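Local atomic coordinates of tryptophanyl-tRNA synthetase (Cryptosporidium parvum Iowa II, PDB entry 3HV0), a protein that probably charges tRNA(Trp) with tryptophan at the expense of ATP, this chain being its class I synthetase part, crystallised with tryptophan bound. Residues Arg38-Thr43 against Leu66-Glu70; Met139-Ile143 against Val373-Phe377; Phe197-Ala202 against Tyr233-Val237; Asp314-Leu320 against Ile347-Leu351. All coordinates share one frame. Numbering follows the deposited sequence.

Contact 1 of 4, residues Arg38-Thr43 against Leu66-Glu70; sequences RMERLT and LDVYE
Build two helical pieces running side by side and roughly parallel, with N-to-C directions 24° apart and segment axes 10.9 Å apart at closest approach. The register sets the CA of Met39 6.9 Å from the CA of Leu66, and, one turn on, the CA of Leu42 7.2 Å from the CA of Glu70. Arg38, Leu42 and Leu66 carry most of the 412 Å² buried here. Arg38 has chi1, chi2 and chi3 all t, an extended chain that lays its guanidinium beside 66-70. Arg38 NH2 meets Asp67 OD1 at 2.6 Å in a salt bridge, while Glu70 OE2 accepts from Arg38 NE at 2.7 Å and from Arg38 NH2 at 2.9 Å. Both acids sit near the guanidinium plane; Leu66 CB lies over one face, 3.6 Å from Arg38 NH2. This salt-bridge network clasps helix 33-43 to helix 62-70, joined in the chain by a connection that includes strand 56-60 of the central sheet. Leu66 (m, t) points at 38-43, Leu66 CD2 lying 4.1 Å from Met39 CB. Leu42 (chi1 -147°, between wells; chi2 p) continues the apolar seam: Leu42 CD2 lies 3.5 Å from Glu70 CG and 4.2 Å from Tyr69 CD2, with Leu42 O at the Tyr69 ring edge. Met39 leads away to Tyr101, Thr105 and Phe106 of helix 93-106, and Tyr69 meets Phe106 edge-to-face.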
# COMPACT_ATOMS: atom_id res chain seq x y z
N ARG A 38 39.28 11.39 -1.85
CA ARG A 38 39.30 9.91 -1.75
C ARG A 38 38.58 9.30 -2.93
O ARG A 38 38.98 8.26 -3.45
CB ARG A 38 38.73 9.42 -0.41
CG ARG A 38 38.61 7.88 -0.26
CD ARG A 38 38.74 7.40 1.21
NE ARG A 38 37.98 6.19 1.52
CZ ARG A 38 36.83 6.15 2.21
NH1 ARG A 38 36.27 7.27 2.69
NH2 ARG A 38 36.21 4.98 2.41
N MET A 39 37.53 9.99 -3.37
CA MET A 39 36.73 9.59 -4.51
C MET A 39 37.43 9.77 -5.86
O MET A 39 37.56 8.80 -6.61
CB MET A 39 35.42 10.39 -4.51
CG MET A 39 34.72 10.46 -5.83
SD MET A 39 32.98 10.61 -5.56
CE MET A 39 32.40 10.19 -7.20
N GLU A 40 37.85 11.00 -6.17
CA GLU A 40 38.56 11.30 -7.42
C GLU A 40 39.70 10.31 -7.64
O GLU A 40 39.94 9.86 -8.75
CB GLU A 40 39.15 12.71 -7.40
CG GLU A 40 38.16 13.88 -7.32
CD GLU A 40 38.83 15.24 -7.54
OE1 GLU A 40 40.07 15.33 -7.38
OE2 GLU A 40 38.13 16.22 -7.88
N ARG A 41 40.40 10.01 -6.54
CA ARG A 41 41.46 8.99 -6.50
C ARG A 41 40.96 7.65 -7.04
O ARG A 41 41.64 6.98 -7.81
CB ARG A 41 41.90 8.79 -5.05
CG ARG A 41 43.34 8.44 -4.83
CD ARG A 41 44.09 9.59 -4.17
NE ARG A 41 43.73 9.77 -2.76
CZ ARG A 41 44.34 10.62 -1.93
NH1 ARG A 41 45.34 11.39 -2.33
NH2 ARG A 41 43.93 10.70 -0.66
N LEU A 42 39.74 7.31 -6.62
CA LEU A 42 39.15 5.99 -6.80
C LEU A 42 38.34 5.79 -8.09
O LEU A 42 37.92 4.67 -8.37
CB LEU A 42 38.22 5.71 -5.61
CG LEU A 42 38.09 4.28 -5.09
CD1 LEU A 42 39.46 3.69 -4.71
CD2 LEU A 42 37.15 4.29 -3.91
N THR A 43 38.10 6.86 -8.85
CA THR A 43 37.34 6.74 -10.11
C THR A 43 38.05 7.25 -11.36
O THR A 43 37.60 6.97 -12.47
CB THR A 43 36.00 7.48 -10.02
OG1 THR A 43 36.24 8.89 -9.92
CG2 THR A 43 35.21 6.99 -8.82
N LEU A 66 32.31 4.38 -0.53
CA LEU A 66 33.66 4.41 -1.05
C LEU A 66 34.43 3.19 -0.53
O LEU A 66 35.28 2.65 -1.24
CB LEU A 66 34.37 5.71 -0.65
CG LEU A 66 33.72 7.02 -1.10
CD1 LEU A 66 34.42 8.23 -0.49
CD2 LEU A 66 33.74 7.11 -2.62
N ASP A 67 34.13 2.77 0.71
CA ASP A 67 34.75 1.57 1.29
C ASP A 67 34.40 0.39 0.39
O ASP A 67 35.28 -0.40 -0.00
CB ASP A 67 34.24 1.29 2.72
CG ASP A 67 34.93 2.15 3.79
OD1 ASP A 67 36.04 2.69 3.56
OD2 ASP A 67 34.36 2.28 4.89
N VAL A 68 33.11 0.28 0.08
CA VAL A 68 32.57 -0.79 -0.76
C VAL A 68 33.15 -0.75 -2.16
O VAL A 68 33.54 -1.78 -2.69
CB VAL A 68 31.01 -0.71 -0.81
CG1 VAL A 68 30.47 -1.24 -2.13
CG2 VAL A 68 30.42 -1.46 0.36
N TYR A 69 33.21 0.43 -2.76
CA TYR A 69 33.74 0.57 -4.11
C TYR A 69 35.26 0.32 -4.11
O TYR A 69 35.81 -0.20 -5.09
CB TYR A 69 33.40 1.93 -4.70
CG TYR A 69 33.51 1.98 -6.20
CD1 TYR A 69 32.51 1.44 -7.01
CD2 TYR A 69 34.60 2.57 -6.83
CE1 TYR A 69 32.60 1.49 -8.40
CE2 TYR A 69 34.70 2.62 -8.22
CZ TYR A 69 33.71 2.08 -9.00
OH TYR A 69 33.82 2.13 -10.37
N GLU A 70 35.92 0.66 -3.01
CA GLU A 70 37.34 0.35 -2.79
C GLU A 70 37.61 -1.14 -2.90
O GLU A 70 38.67 -1.55 -3.37
CB GLU A 70 37.82 0.81 -1.40
CG GLU A 70 38.21 2.29 -1.28
CD GLU A 70 38.68 2.69 0.13
OE1 GLU A 70 39.66 2.07 0.65
OE2 GLU A 70 38.07 3.65 0.68

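Contact 2 of 4, residues Met139-Ile143 against Val373-Phe377; sequences MKDII and VIAKF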
# COMPACT_ATOMS: atom_id res chain seq x y z
N MET A 139 9.09 11.76 -16.50
CA MET A 139 10.08 10.75 -16.92
C MET A 139 10.89 11.19 -18.12
O MET A 139 12.09 10.94 -18.18
CB MET A 139 9.42 9.42 -17.30
CG MET A 139 8.77 8.69 -16.16
SD MET A 139 8.40 6.96 -16.51
CE MET A 139 9.81 6.56 -17.56
N LYS A 140 10.22 11.82 -19.08
CA LYS A 140 10.88 12.34 -20.27
C LYS A 140 11.94 13.39 -19.90
O LYS A 140 13.06 13.37 -20.44
CB LYS A 140 9.86 12.97 -21.24
CG LYS A 140 8.85 12.00 -21.82
CD LYS A 140 7.77 12.71 -22.62
CE LYS A 140 7.08 11.73 -23.57
NZ LYS A 140 5.91 12.30 -24.30
N ASP A 141 11.58 14.30 -19.01
CA ASP A 141 12.55 15.27 -18.52
C ASP A 141 13.68 14.55 -17.80
O ASP A 141 14.83 14.96 -17.87
CB ASP A 141 11.91 16.23 -17.50
CG ASP A 141 10.80 17.07 -18.08
OD1 ASP A 141 9.93 17.50 -17.28
OD2 ASP A 141 10.80 17.33 -19.29
N ILE A 142 13.34 13.49 -17.06
CA ILE A 142 14.35 12.77 -16.30
C ILE A 142 15.30 12.05 -17.26
O ILE A 142 16.52 12.18 -17.12
CB ILE A 142 13.73 11.81 -15.27
CG1 ILE A 142 13.13 12.63 -14.12
CG2 ILE A 142 14.78 10.83 -14.72
CD1 ILE A 142 12.25 11.87 -13.18
N ILE A 143 14.75 11.36 -18.25
CA ILE A 143 15.57 10.64 -19.25
C ILE A 143 16.41 11.62 -20.08
O ILE A 143 17.52 11.29 -20.51
CB ILE A 143 14.69 9.77 -20.18
CG1 ILE A 143 14.05 8.63 -19.38
CG2 ILE A 143 15.51 9.20 -21.33
CD1 ILE A 143 12.81 8.08 -20.02
N VAL A 373 11.42 4.54 -25.90
CA VAL A 373 12.56 4.85 -25.05
C VAL A 373 12.15 4.71 -23.61
O VAL A 373 12.85 4.09 -22.81
CB VAL A 373 13.09 6.26 -25.32
CG1 VAL A 373 14.07 6.66 -24.24
CG2 VAL A 373 13.73 6.33 -26.70
N ILE A 374 10.98 5.25 -23.28
CA ILE A 374 10.43 5.13 -21.93
C ILE A 374 10.41 3.67 -21.52
O ILE A 374 10.93 3.33 -20.46
CB ILE A 374 9.03 5.72 -21.83
CG1 ILE A 374 9.12 7.25 -21.88
CG2 ILE A 374 8.35 5.28 -20.54
CD1 ILE A 374 7.80 7.95 -22.07
N ALA A 375 9.85 2.82 -22.38
CA ALA A 375 9.76 1.36 -22.18
C ALA A 375 11.06 0.72 -21.75
O ALA A 375 11.05 -0.15 -20.89
CB ALA A 375 9.23 0.68 -23.44
N LYS A 376 12.18 1.13 -22.34
CA LYS A 376 13.48 0.60 -21.93
C LYS A 376 13.80 0.92 -20.46
O LYS A 376 14.41 0.11 -19.76
CB LYS A 376 14.60 1.14 -22.83
CG LYS A 376 14.73 0.38 -24.15
CD LYS A 376 15.63 1.11 -25.12
CE LYS A 376 15.83 0.31 -26.38
NZ LYS A 376 16.63 1.10 -27.39
N PHE A 377 13.40 2.10 -20.01
CA PHE A 377 13.69 2.57 -18.65
C PHE A 377 12.70 1.97 -17.66
O PHE A 377 13.04 1.64 -16.51
CB PHE A 377 13.62 4.10 -18.59
CG PHE A 377 14.83 4.79 -19.13
CD1 PHE A 377 15.91 5.08 -18.32
CD2 PHE A 377 14.88 5.19 -20.45
CE1 PHE A 377 17.02 5.73 -18.81
CE2 PHE A 377 15.99 5.84 -20.94
CZ PHE A 377 17.06 6.11 -20.12
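Ile143 is the residue to look at first. Its m, t rotamer, with chi1 at -66° and chi2 at 157°, holds Ile143 CG1 over the face of the Phe377 ring, 3.7 Å from the centroid and 12° off the ring normal, a CH-pi contact. Ile143 CG2 touches the same ring, 3.4 Å from Phe377 CE2, and also lies 4.1 Å from Val373 CG1; Ile143 CD1 reaches Ile374 CG1 at 4.2 Å. Phe377, with chi1 at -78° and chi2 at -89°, turns its ring so that this face receives the isoleucine. Ile374 shares the m, t rotamer, which brings its end nearer the other helix than its CA-to-CB bond would suggest. Ile374 CG2 meets Met139 CE at 3.6 Å, where the methionine's off-well chi3 of 34° places the methyl, and Ile374 CD1 lies 4.1 Å from Lys140 CE on the extended lysine chain. No hydrogen bond crosses between the segments, whose axes cross at 81° and approach to 10.9 Å. Met139, Ile143 and Phe377 all touch Ile154 as well, on outermost strand 152-156. The contact is thus steep helix-helix packing that fits C-terminal helix 371-378 against helix 128-143 and the sheet edge of the class I Rossmann-type domain.

Contact 3 of 4, residues Phe197-Ala202 against Tyr233-Val237; sequences FPAVQA and YFRMV. With TRP (tryptophan), chain C.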
# COMPACT_ATOMS: atom_id res chain seq x y z
N PHE A 197 2.52 6.72 3.62
CA PHE A 197 3.42 6.94 2.48
C PHE A 197 4.93 6.83 2.77
O PHE A 197 5.68 6.37 1.92
CB PHE A 197 3.15 8.27 1.74
CG PHE A 197 4.19 8.56 0.68
CD1 PHE A 197 4.23 7.79 -0.48
CD2 PHE A 197 5.22 9.48 0.91
CE1 PHE A 197 5.24 7.97 -1.41
CE2 PHE A 197 6.23 9.67 -0.03
CZ PHE A 197 6.24 8.92 -1.19
N PRO A 198 5.39 7.27 3.94
CA PRO A 198 6.82 7.19 4.19
C PRO A 198 7.45 5.82 3.89
O PRO A 198 8.56 5.74 3.30
CB PRO A 198 6.92 7.53 5.65
CG PRO A 198 5.83 8.48 5.88
CD PRO A 198 4.71 8.04 5.00
N ALA A 199 6.75 4.74 4.25
CA ALA A 199 7.27 3.39 3.95
C ALA A 199 7.43 3.17 2.44
O ALA A 199 8.37 2.52 1.99
CB ALA A 199 6.40 2.33 4.53
N VAL A 200 6.50 3.73 1.66
CA VAL A 200 6.58 3.64 0.19
C VAL A 200 7.85 4.29 -0.35
O VAL A 200 8.48 3.75 -1.25
CB VAL A 200 5.35 4.25 -0.49
CG1 VAL A 200 5.42 4.08 -2.00
CG2 VAL A 200 4.10 3.59 0.04
N GLN A 201 8.24 5.42 0.23
CA GLN A 201 9.47 6.08 -0.19
C GLN A 201 10.71 5.45 0.37
O GLN A 201 11.76 5.53 -0.24
CB GLN A 201 9.47 7.53 0.23
CG GLN A 201 10.69 8.27 -0.27
CD GLN A 201 10.46 9.70 -0.53
OE1 GLN A 201 11.37 10.50 -0.40
NE2 GLN A 201 9.25 10.06 -0.89
N ALA A 202 10.60 4.88 1.56
CA ALA A 202 11.71 4.17 2.18
C ALA A 202 12.10 2.91 1.39
O ALA A 202 13.27 2.68 1.16
CB ALA A 202 11.36 3.81 3.59
N TYR A 233 12.67 10.73 5.69
CA TYR A 233 12.33 9.38 5.21
C TYR A 233 13.49 8.42 5.41
O TYR A 233 13.28 7.28 5.74
CB TYR A 233 11.96 9.37 3.72
CG TYR A 233 10.76 10.23 3.37
CD1 TYR A 233 10.92 11.53 2.90
CD2 TYR A 233 9.46 9.73 3.49
CE1 TYR A 233 9.83 12.32 2.57
CE2 TYR A 233 8.36 10.52 3.20
CZ TYR A 233 8.55 11.81 2.73
OH TYR A 233 7.46 12.59 2.40
N PHE A 234 14.72 8.90 5.22
CA PHE A 234 15.89 8.04 5.24
C PHE A 234 16.58 8.02 6.61
O PHE A 234 17.43 7.17 6.89
CB PHE A 234 16.85 8.44 4.10
CG PHE A 234 16.17 8.46 2.75
CD1 PHE A 234 15.63 7.30 2.23
CD2 PHE A 234 16.01 9.65 2.03
CE1 PHE A 234 14.97 7.30 1.01
CE2 PHE A 234 15.38 9.66 0.82
CZ PHE A 234 14.85 8.48 0.31
N ARG A 235 16.20 8.96 7.48
CA ARG A 235 16.51 8.84 8.89
C ARG A 235 15.72 7.65 9.42
O ARG A 235 16.26 6.77 10.07
CB ARG A 235 16.12 10.11 9.64
CG ARG A 235 17.05 10.51 10.76
CD ARG A 235 16.75 11.93 11.23
NE ARG A 235 15.63 11.95 12.18
CZ ARG A 235 14.64 12.85 12.19
NH1 ARG A 235 14.57 13.84 11.29
NH2 ARG A 235 13.69 12.75 13.13
N MET A 236 14.43 7.62 9.10
CA MET A 236 13.52 6.56 9.56
C MET A 236 13.96 5.16 9.07
O MET A 236 14.10 4.23 9.85
CB MET A 236 12.11 6.87 9.06
CG MET A 236 11.08 5.78 9.33
SD MET A 236 9.73 5.89 8.15
CE MET A 236 10.62 5.57 6.61
N VAL A 237 14.18 5.04 7.77
CA VAL A 237 14.57 3.77 7.18
C VAL A 237 15.95 3.27 7.68
O VAL A 237 16.18 2.07 7.76
CB VAL A 237 14.53 3.82 5.64
CG1 VAL A 237 15.91 4.12 5.07
CG2 VAL A 237 14.00 2.50 5.10
N TRP C . 8.87 12.69 -2.34
CA TRP C . 10.01 13.25 -3.12
C TRP C . 9.68 14.66 -3.59
O TRP C . 8.50 15.03 -3.65
CB TRP C . 10.41 12.36 -4.31
CG TRP C . 11.32 11.21 -3.94
CD1 TRP C . 10.98 9.89 -3.82
CD2 TRP C . 12.73 11.28 -3.66
NE1 TRP C . 12.08 9.14 -3.49
CE2 TRP C . 13.16 9.98 -3.37
CE3 TRP C . 13.66 12.32 -3.62
CZ2 TRP C . 14.49 9.68 -3.05
CZ3 TRP C . 14.97 12.03 -3.30
CH2 TRP C . 15.37 10.71 -3.00
OXT TRP C . 10.61 15.43 -3.90
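Tyr233 lays one ring face under the end of Gln201, while its edge meets Pro198, whose CA is 3.7 Å from Tyr233 CD2. The two helices belong to the Rossmann-type catalytic domain of a class I synthetase, and their contact forms part of the wall of the tryptophan pocket. Helix 192-202 is kinked at Pro198: the proline nitrogen has no hydrogen to give, and Ala199 N makes no bond to the preceding turn either. Segment 197-202 crosses segment 233-237 at -81°, with axes 9.4 Å apart. CA atoms come within 6.0 Å for Pro198 and Tyr233 and 5.8 Å for Ala202 and Val237, the small Ala202 side chain permitting the close approach at that end. Ala202 CB touches Val237 CG2 at 3.3 Å and Met236 CE at 3.6 Å; Met236 SD lies 4.1 Å from Pro198 CB. At the other end, Phe197 CE2 is 4.0 Å from Tyr233 CE2. No hydrogen bond joins the segments, so the interface is held by fit of side chains. Val200, on another side of its helix, packs on Tyr165 of the second subunit. Gln201 and Phe234 both line the pocket, where Glu118 and Tyr78 hydrogen-bond the ligand. CZ2 of the bound tryptophan lies at the edge of the Phe234 ring, 3.6 Å from Phe234 CZ.

Contact 4 of 4, residues Asp314-Leu320 against Ile347-Leu351; sequences DVSWQYL and IKSIL
Residues 315-320 open a helix that runs beside helical residues 347-351, with N-to-C directions 36° apart and axes 9.3 Å apart at closest approach. CA pairs set the register: Ser316 with Lys348 at 5.9 Å, Leu320 with Leu351 at 6.1 Å. Asp314 (phi/psi -71/113) is the N-cap, its OD2 accepting from Trp317 N at 2.7 Å. Leu351 (t, p) points into the gap, its CD2 3.6 Å from Ser316 CA and its CD1 3.5 Å from Tyr319 CB. Leu320 (m, t) returns with CD2 3.8 Å from Leu351 CB and CD1 3.9 Å from Ile347 CG1. This packing lies in the C-terminal all-helical region, probably the anticodon-binding domain, as in related synthetases. Ser316 (m) and Lys348 (m, t, chi3 91°, chi4 p) share a water that accepts from Ser316 OG at 3.0 Å and Lys348 NZ at 3.1 Å and donates to Asp314 OD1 at 3.0 Å. The water thus couples aspartate to lysine without direct contact, giving buried polar groups partners beside an otherwise apolar interface.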
# COMPACT_ATOMS: atom_id res chain seq x y z
N ASP A 314 21.32 37.59 -3.11
CA ASP A 314 21.06 37.67 -4.55
C ASP A 314 20.78 36.29 -5.17
O ASP A 314 21.66 35.43 -5.24
CB ASP A 314 22.20 38.37 -5.29
CG ASP A 314 21.84 38.69 -6.74
OD1 ASP A 314 21.31 39.79 -7.02
OD2 ASP A 314 22.07 37.83 -7.61
N VAL A 315 19.54 36.11 -5.63
CA VAL A 315 19.07 34.84 -6.14
C VAL A 315 19.74 34.49 -7.45
O VAL A 315 19.98 33.33 -7.75
CB VAL A 315 17.53 34.85 -6.35
CG1 VAL A 315 17.05 33.53 -7.01
CG2 VAL A 315 16.80 35.09 -5.01
N SER A 316 20.05 35.51 -8.25
CA SER A 316 20.72 35.29 -9.53
C SER A 316 22.16 34.80 -9.33
O SER A 316 22.61 33.91 -10.04
CB SER A 316 20.68 36.56 -10.39
OG SER A 316 19.34 36.89 -10.76
N TRP A 317 22.88 35.36 -8.36
CA TRP A 317 24.25 34.89 -8.07
C TRP A 317 24.28 33.42 -7.64
O TRP A 317 25.07 32.62 -8.15
CB TRP A 317 24.89 35.76 -7.00
CG TRP A 317 26.14 35.18 -6.43
CD1 TRP A 317 26.31 34.70 -5.16
CD2 TRP A 317 27.39 34.97 -7.11
NE1 TRP A 317 27.59 34.22 -5.00
CE2 TRP A 317 28.27 34.37 -6.18
CE3 TRP A 317 27.85 35.23 -8.40
CZ2 TRP A 317 29.59 34.03 -6.51
CZ3 TRP A 317 29.16 34.88 -8.72
CH2 TRP A 317 30.01 34.29 -7.78
N GLN A 318 23.39 33.08 -6.71
CA GLN A 318 23.25 31.72 -6.22
C GLN A 318 22.84 30.72 -7.31
O GLN A 318 23.22 29.56 -7.24
CB GLN A 318 22.24 31.68 -5.06
N TYR A 319 22.10 31.16 -8.33
CA TYR A 319 21.77 30.30 -9.48
C TYR A 319 22.98 29.99 -10.35
O TYR A 319 23.17 28.86 -10.78
CB TYR A 319 20.71 30.95 -10.36
CG TYR A 319 19.30 30.51 -10.09
CD1 TYR A 319 18.68 30.84 -8.90
CD2 TYR A 319 18.59 29.77 -11.02
CE1 TYR A 319 17.39 30.45 -8.64
CE2 TYR A 319 17.30 29.38 -10.77
CZ TYR A 319 16.70 29.72 -9.58
OH TYR A 319 15.40 29.33 -9.33
N LEU A 320 23.79 31.02 -10.62
CA LEU A 320 25.01 30.86 -11.40
C LEU A 320 26.04 29.94 -10.77
O LEU A 320 26.87 29.36 -11.47
CB LEU A 320 25.66 32.23 -11.62
CG LEU A 320 24.90 33.20 -12.51
CD1 LEU A 320 25.57 34.54 -12.43
CD2 LEU A 320 24.84 32.70 -13.96
N ILE A 347 24.07 40.92 -14.22
CA ILE A 347 24.15 39.60 -13.59
C ILE A 347 22.91 38.78 -13.91
O ILE A 347 22.99 37.56 -14.02
CB ILE A 347 24.37 39.67 -12.05
CG1 ILE A 347 24.72 38.28 -11.49
CG2 ILE A 347 23.13 40.19 -11.34
CD1 ILE A 347 25.20 38.29 -10.04
N LYS A 348 21.77 39.45 -14.04
CA LYS A 348 20.52 38.76 -14.34
C LYS A 348 20.47 38.31 -15.79
O LYS A 348 19.82 37.31 -16.11
CB LYS A 348 19.32 39.64 -14.03
CG LYS A 348 19.19 39.94 -12.55
CD LYS A 348 18.08 40.94 -12.30
CE LYS A 348 16.75 40.25 -12.05
NZ LYS A 348 16.69 39.66 -10.67
N SER A 349 21.16 39.04 -16.67
CA SER A 349 21.22 38.68 -18.09
C SER A 349 22.15 37.50 -18.30
O SER A 349 21.82 36.56 -19.03
CB SER A 349 21.65 39.88 -18.94
OG SER A 349 22.00 39.46 -20.25
N ILE A 350 23.32 37.52 -17.66
CA ILE A 350 24.26 36.40 -17.75
C ILE A 350 23.60 35.07 -17.36
O ILE A 350 23.77 34.06 -18.03
CB ILE A 350 25.51 36.64 -16.86
CG1 ILE A 350 26.31 37.84 -17.37
CG2 ILE A 350 26.38 35.40 -16.85
CD1 ILE A 350 27.39 38.32 -16.42
N LEU A 351 22.84 35.10 -16.26
CA LEU A 351 22.06 33.95 -15.78
C LEU A 351 20.99 33.49 -16.78
O LEU A 351 20.83 32.29 -17.00
CB LEU A 351 21.38 34.29 -14.46
CG LEU A 351 20.35 33.30 -13.93
CD1 LEU A 351 20.97 31.92 -13.74
CD2 LEU A 351 19.78 33.81 -12.64
O HOH W 1 18.89 38.92 -8.56

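Contact 1 comes first along the chain; contacts 3 and 4 follow in series, both nested within the long run of chain that contact 2 closes between helix 128-143 and C-terminal helix 371-378. Contacts 1, 2 and 3 lie around the sheet-containing catalytic domain, their centres 25 to 29 Å apart, and none touches another. Contact 3 borders the bound tryptophan; the Met139 side chain of contact 2 is about 13 Å from it. Contact 4 stands off in the helical region, its centre 35 Å from that of contact 3, across the centre of the chain. Helix 344-367 of contact 4 is followed directly by helix 371-378, so the chain returns from the helical region to pack on the catalytic domain.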